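Trehalose-6-phosphate phosphatase (Candida albicans, PDB 5DXF) belongs to glycosyltransferase family 20, its modelled N-terminal part taking a GT-B architecture of two Rossmann-like domains. Local coordinates at residues Glu443-Gln448 with Glu505-Asn510; Asn65-Ser70 with Met437-Leu442. One frame throughout, in Å; residues are numbered along the deposited sequence.

Contact 1 of 2, residues Glu443-Gln448 with Glu505-Asn510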
loop_
_atom_site.group_PDB
_atom_site.type_symbol
_atom_site.label_atom_id
_atom_site.label_comp_id
_atom_site.label_asym_id
_atom_site.label_seq_id
_atom_site.Cartn_x
_atom_site.Cartn_y
_atom_site.Cartn_z
ATOM N N GLU A 443 7.734 8.131 -3.727
ATOM C CA GLU A 443 9.122 8.072 -3.270
ATOM C C GLU A 443 10.107 8.361 -4.404
ATOM O O GLU A 443 11.089 9.084 -4.217
ATOM C CB GLU A 443 9.422 6.706 -2.650
ATOM C CG GLU A 443 9.081 6.619 -1.172
ATOM C CD GLU A 443 8.892 5.193 -0.692
ATOM O OE1 GLU A 443 8.747 4.994 0.533
ATOM O OE2 GLU A 443 8.879 4.275 -1.538
ATOM N N PHE A 444 9.830 7.799 -5.576
ATOM C CA PHE A 444 10.644 8.033 -6.764
ATOM C C PHE A 444 10.656 9.510 -7.143
ATOM O O PHE A 444 11.715 10.077 -7.442
ATOM C CB PHE A 444 10.128 7.195 -7.936
ATOM C CG PHE A 444 10.707 7.584 -9.269
ATOM C CD1 PHE A 444 11.949 7.111 -9.666
ATOM C CD2 PHE A 444 10.004 8.415 -10.132
ATOM C CE1 PHE A 444 12.483 7.462 -10.896
ATOM C CE2 PHE A 444 10.531 8.773 -11.361
ATOM C CZ PHE A 444 11.772 8.294 -11.744
ATOM N N VAL A 445 9.476 10.127 -7.138
ATOM C CA VAL A 445 9.363 11.540 -7.478
ATOM C C VAL A 445 10.191 12.383 -6.511
ATOM O O VAL A 445 10.878 13.316 -6.933
ATOM C CB VAL A 445 7.893 12.021 -7.471
ATOM C CG1 VAL A 445 7.823 13.529 -7.611
ATOM C CG2 VAL A 445 7.111 11.358 -8.594
ATOM N N ILE A 446 10.142 12.046 -5.222
ATOM C CA ILE A 446 11.002 12.731 -4.254
ATOM C C ILE A 446 12.477 12.542 -4.609
ATOM O O ILE A 446 13.263 13.496 -4.605
ATOM C CB ILE A 446 10.783 12.231 -2.810
ATOM C CG1 ILE A 446 9.391 12.602 -2.302
ATOM C CG2 ILE A 446 11.842 12.808 -1.882
ATOM C CD1 ILE A 446 9.171 12.207 -0.866
ATOM N N CYS A 447 12.839 11.304 -4.926
ATOM C CA CYS A 447 14.225 10.952 -5.214
ATOM C C CYS A 447 14.741 11.567 -6.508
ATOM O O CYS A 447 15.945 11.560 -6.761
ATOM C CB CYS A 447 14.382 9.430 -5.280
ATOM S SG CYS A 447 14.272 8.589 -3.685
ATOM N N GLN A 448 13.836 12.092 -7.328
ATOM C CA GLN A 448 14.237 12.647 -8.615
ATOM C C GLN A 448 14.177 14.166 -8.688
ATOM O O GLN A 448 14.281 14.724 -9.775
ATOM C CB GLN A 448 13.367 12.066 -9.733
ATOM C CG GLN A 448 13.650 10.614 -10.026
ATOM C CD GLN A 448 15.089 10.373 -10.425
ATOM O OE1 GLN A 448 15.719 11.219 -11.058
ATOM N NE2 GLN A 448 15.619 9.215 -10.058
ATOM N N GLU A 505 6.051 19.079 -6.256
ATOM C CA GLU A 505 5.202 19.876 -5.372
ATOM C C GLU A 505 3.822 19.231 -5.200
ATOM O O GLU A 505 3.182 19.409 -4.163
ATOM C CB GLU A 505 5.066 21.320 -5.876
ATOM C CG GLU A 505 5.054 21.495 -7.377
ATOM C CD GLU A 505 4.617 22.884 -7.775
ATOM O OE1 GLU A 505 5.378 23.847 -7.536
ATOM O OE2 GLU A 505 3.499 23.012 -8.318
ATOM N N LYS A 506 3.373 18.461 -6.192
ATOM C CA LYS A 506 2.095 17.764 -6.047
ATOM C C LYS A 506 2.171 16.686 -4.963
ATOM O O LYS A 506 1.214 16.476 -4.217
ATOM C CB LYS A 506 1.641 17.139 -7.366
ATOM C CG LYS A 506 0.184 16.690 -7.341
ATOM C CD LYS A 506 -0.738 17.853 -6.978
ATOM C CE LYS A 506 -2.185 17.408 -6.817
ATOM N NZ LYS A 506 -2.344 16.398 -5.734
ATOM N N VAL A 507 3.312 16.006 -4.888
ATOM C CA VAL A 507 3.568 15.008 -3.854
ATOM C C VAL A 507 3.746 15.680 -2.496
ATOM O O VAL A 507 3.224 15.207 -1.485
ATOM C CB VAL A 507 4.822 14.163 -4.180
ATOM C CG1 VAL A 507 5.239 13.325 -2.982
ATOM C CG2 VAL A 507 4.558 13.270 -5.380
ATOM N N LEU A 508 4.480 16.780 -2.510
ATOM C CA LEU A 508 4.764 17.549 -1.325
ATOM C C LEU A 508 3.483 18.143 -0.762
ATOM O O LEU A 508 3.399 18.465 0.413
ATOM C CB LEU A 508 5.793 18.617 -1.642
ATOM C CG LEU A 508 7.239 18.203 -1.357
ATOM C CD1 LEU A 508 7.842 17.419 -2.506
ATOM C CD2 LEU A 508 8.097 19.406 -1.026
ATOM N N SER A 509 2.488 18.299 -1.622
ATOM C CA SER A 509 1.191 18.812 -1.217
ATOM C C SER A 509 0.527 17.921 -0.188
ATOM O O SER A 509 -0.075 18.403 0.760
ATOM C CB SER A 509 0.284 18.916 -2.430
ATOM O OG SER A 509 0.050 20.260 -2.762
ATOM N N ASN A 510 0.620 16.614 -0.369
ATOM C CA ASN A 510 0.102 15.707 0.630
ATOM C C ASN A 510 1.225 14.946 1.314
ATOM O O ASN A 510 1.799 14.035 0.753
ATOM C CB ASN A 510 -0.886 14.745 -0.027
ATOM C CG ASN A 510 -1.672 13.931 0.974
ATOM O OD1 ASN A 510 -2.141 14.441 1.978
ATOM N ND2 ASN A 510 -1.828 12.652 0.691
#
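Val445 and Val507 meet methyl to methyl, with CG1 of Val445 4.0 Å from CG2 of Val507. The same Val507 methyl lies 4.1 Å from Val445 CB, so it rests against the branch point of the opposing valine as well as one of its arms. The two side chains cross obliquely. The other Val507 branch is used by Ile446: Ile446 CG1 and Val507 CG1 are 4.3 Å apart, a looser apolar approach made by the middle of the isoleucine chain. Val507 thus divides its two methyls between neighbouring residues of the facing helix.

Torsions account for this division. In Val507 CG1 stands anti to the backbone N (chi1 169°), which leaves CG2 beside that N and turned onto Val445. The backbones support the same reading: Val445 and Val507 form the closest CA pair, at 7.7 Å, and both direct CB at the opposing segment. No hydrogen bond crosses, and the 135 Å² buried comes mostly from these three residues.

Helix 439-447 meets helix 493-509 here near the C-terminal ends of both. Val445 also reaches Glu500 and Leu503 on an earlier part of helix 493-509, whereas Ile446 packs on Thr303 and Ile306 of helix 303-311. Just past the helix, Gln448 ties this end to helix 415-424 through Arg423 O and to the approach to strand 455-458 through Ser453 N.

Contact 2 of 2, residues Asn65-Ser70 with Met437-Leu442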
loop_
_atom_site.group_PDB
_atom_site.type_symbol
_atom_site.label_atom_id
_atom_site.label_comp_id
_atom_site.label_asym_id
_atom_site.label_seq_id
_atom_site.Cartn_x
_atom_site.Cartn_y
_atom_site.Cartn_z
ATOM N N ASN A 65 4.084 -1.496 4.797
ATOM C CA ASN A 65 3.009 -0.626 5.225
ATOM C C ASN A 65 3.554 0.740 5.549
ATOM O O ASN A 65 3.102 1.401 6.467
ATOM C CB ASN A 65 2.231 -1.237 6.379
ATOM C CG ASN A 65 1.206 -2.250 5.907
ATOM O OD1 ASN A 65 0.565 -2.066 4.880
ATOM N ND2 ASN A 65 1.057 -3.330 6.651
ATOM N N SER A 66 4.569 1.124 4.787
ATOM C CA SER A 66 5.434 2.241 5.108
ATOM C C SER A 66 4.741 3.592 5.196
ATOM O O SER A 66 5.034 4.370 6.085
ATOM C CB SER A 66 6.569 2.313 4.092
ATOM O OG SER A 66 6.076 2.598 2.805
ATOM N N ALA A 67 3.836 3.879 4.277
ATOM C CA ALA A 67 3.087 5.113 4.362
ATOM C C ALA A 67 2.263 5.055 5.628
ATOM O O ALA A 67 2.201 6.003 6.382
ATOM C CB ALA A 67 2.200 5.271 3.152
ATOM N N LEU A 68 1.664 3.900 5.865
ATOM C CA LEU A 68 0.896 3.616 7.075
ATOM C C LEU A 68 1.758 3.671 8.326
ATOM O O LEU A 68 1.381 4.294 9.323
ATOM C CB LEU A 68 0.229 2.239 6.984
ATOM C CG LEU A 68 -0.665 1.846 8.158
ATOM C CD1 LEU A 68 -1.824 2.835 8.325
ATOM C CD2 LEU A 68 -1.166 0.411 7.982
ATOM N N TYR A 69 2.900 3.013 8.275
ATOM C CA TYR A 69 3.802 2.982 9.402
ATOM C C TYR A 69 4.293 4.383 9.713
ATOM O O TYR A 69 4.426 4.766 10.858
ATOM C CB TYR A 69 4.957 2.036 9.117
ATOM C CG TYR A 69 4.544 0.588 9.170
ATOM C CD1 TYR A 69 3.578 0.163 10.055
ATOM C CD2 TYR A 69 5.110 -0.352 8.325
ATOM C CE1 TYR A 69 3.196 -1.158 10.106
ATOM C CE2 TYR A 69 4.730 -1.674 8.371
ATOM C CZ TYR A 69 3.773 -2.069 9.265
ATOM O OH TYR A 69 3.383 -3.382 9.321
ATOM N N SER A 70 4.541 5.154 8.672
ATOM C CA SER A 70 4.975 6.517 8.847
ATOM C C SER A 70 3.900 7.279 9.589
ATOM O O SER A 70 4.202 8.079 10.463
ATOM C CB SER A 70 5.234 7.173 7.500
ATOM O OG SER A 70 6.081 6.380 6.707
ATOM N N MET A 437 -2.923 2.527 -3.463
ATOM C CA MET A 437 -1.915 3.556 -3.683
ATOM C C MET A 437 -0.541 2.969 -3.985
ATOM O O MET A 437 -0.145 1.958 -3.406
ATOM C CB MET A 437 -1.822 4.480 -2.467
ATOM C CG MET A 437 -2.583 5.779 -2.631
ATOM S SD MET A 437 -1.990 6.714 -4.051
ATOM C CE MET A 437 -3.384 7.795 -4.345
ATOM N N ASN A 438 0.182 3.616 -4.894
ATOM C CA ASN A 438 1.552 3.226 -5.200
ATOM C C ASN A 438 2.549 4.160 -4.523
ATOM O O ASN A 438 2.811 5.264 -5.003
ATOM C CB ASN A 438 1.784 3.208 -6.710
ATOM C CG ASN A 438 3.074 2.507 -7.092
ATOM O OD1 ASN A 438 4.116 3.142 -7.259
ATOM N ND2 ASN A 438 3.012 1.187 -7.227
ATOM N N THR A 439 3.095 3.707 -3.399
ATOM C CA THR A 439 4.055 4.476 -2.614
ATOM C C THR A 439 5.357 4.719 -3.382
ATOM O O THR A 439 5.956 5.804 -3.311
ATOM C CB THR A 439 4.368 3.747 -1.288
ATOM O OG1 THR A 439 3.169 3.628 -0.511
ATOM C CG2 THR A 439 5.416 4.494 -0.485
ATOM N N THR A 440 5.773 3.699 -4.126
ATOM C CA THR A 440 7.032 3.712 -4.863
ATOM C C THR A 440 7.129 4.878 -5.846
ATOM O O THR A 440 8.197 5.463 -6.012
ATOM C CB THR A 440 7.230 2.383 -5.626
ATOM O OG1 THR A 440 7.200 1.292 -4.698
ATOM C CG2 THR A 440 8.558 2.372 -6.372
ATOM N N SER A 441 6.015 5.218 -6.488
ATOM C CA SER A 441 5.994 6.329 -7.436
ATOM C C SER A 441 6.283 7.657 -6.743
ATOM O O SER A 441 7.101 8.449 -7.215
ATOM C CB SER A 441 4.645 6.393 -8.156
ATOM O OG SER A 441 3.573 6.446 -7.232
ATOM N N LEU A 442 5.606 7.890 -5.623
ATOM C CA LEU A 442 5.800 9.098 -4.829
ATOM C C LEU A 442 7.244 9.210 -4.336
ATOM O O LEU A 442 7.900 10.250 -4.512
ATOM C CB LEU A 442 4.832 9.109 -3.646
ATOM C CG LEU A 442 3.354 8.856 -3.954
ATOM C CD1 LEU A 442 2.550 8.716 -2.667
ATOM C CD2 LEU A 442 2.786 9.966 -4.822
#
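Thr439 faces Ser66 and Ala67 through van der Waals contacts alone. Its methyl CG2 comes within 3.9 Å of Ser66 OG, and its hydroxyl OG1 lies 4.1 Å from Ala67 CB, so each pairing sets a polar atom against carbon. With chi1 at -62°, OG1 sits beside the backbone N and is turned to Ala67, while CG2, anti to that N, is turned to Ser66. Ala67 and Thr439 are the nearest CA pair, at 7.1 Å, and the two segments bury only 77 Å² between them.

Hydrogen bonding acts within segment 437-442 and not across the gap. Asn438 is the N-cap of helix 439-447: its OD1 accepts from Ser441 N at 2.9 Å, with a bent N-H...O angle of 136°. Ser441 OG returns a bond to Asn438 O at 2.6 Å, so backbone and side chain of Ser441 both grip the cap residue. Asn438 N is in turn bonded to Thr463 OG1, which further fixes the turn carrying Thr439.

Helix 66-76 packs by Leu68 and Tyr69 on Met37 of strand 34-37 in the nine-stranded sheet, whereas Asn438 and Ser441 touch Ile430 of a different sheet. This thin meeting of helix starts therefore spans the two Rossmann-like halves, as expected at the interdomain cleft of a GT-B fold.

Both contacts use helix 439-447, taken at opposite ends: contact 2 at its N-terminal start, contact 1 toward its C-terminal end. Their centres lie 12 Å apart and are bridged by packing of Val507 CG2 on Leu442 CD2 at 3.8 Å. Contact 1 is the more buried, all three of its touching residues being covered, and it is wholly aliphatic, joining helices of one half of the molecule. Contact 2 lies closer to the centre of the chain, yet only Ala67 of its touching residues is buried. It sets hydroxyls against methyl carbons across the two domains, between segments with 366 residues between them; contact 1 joins segments with 56 between them.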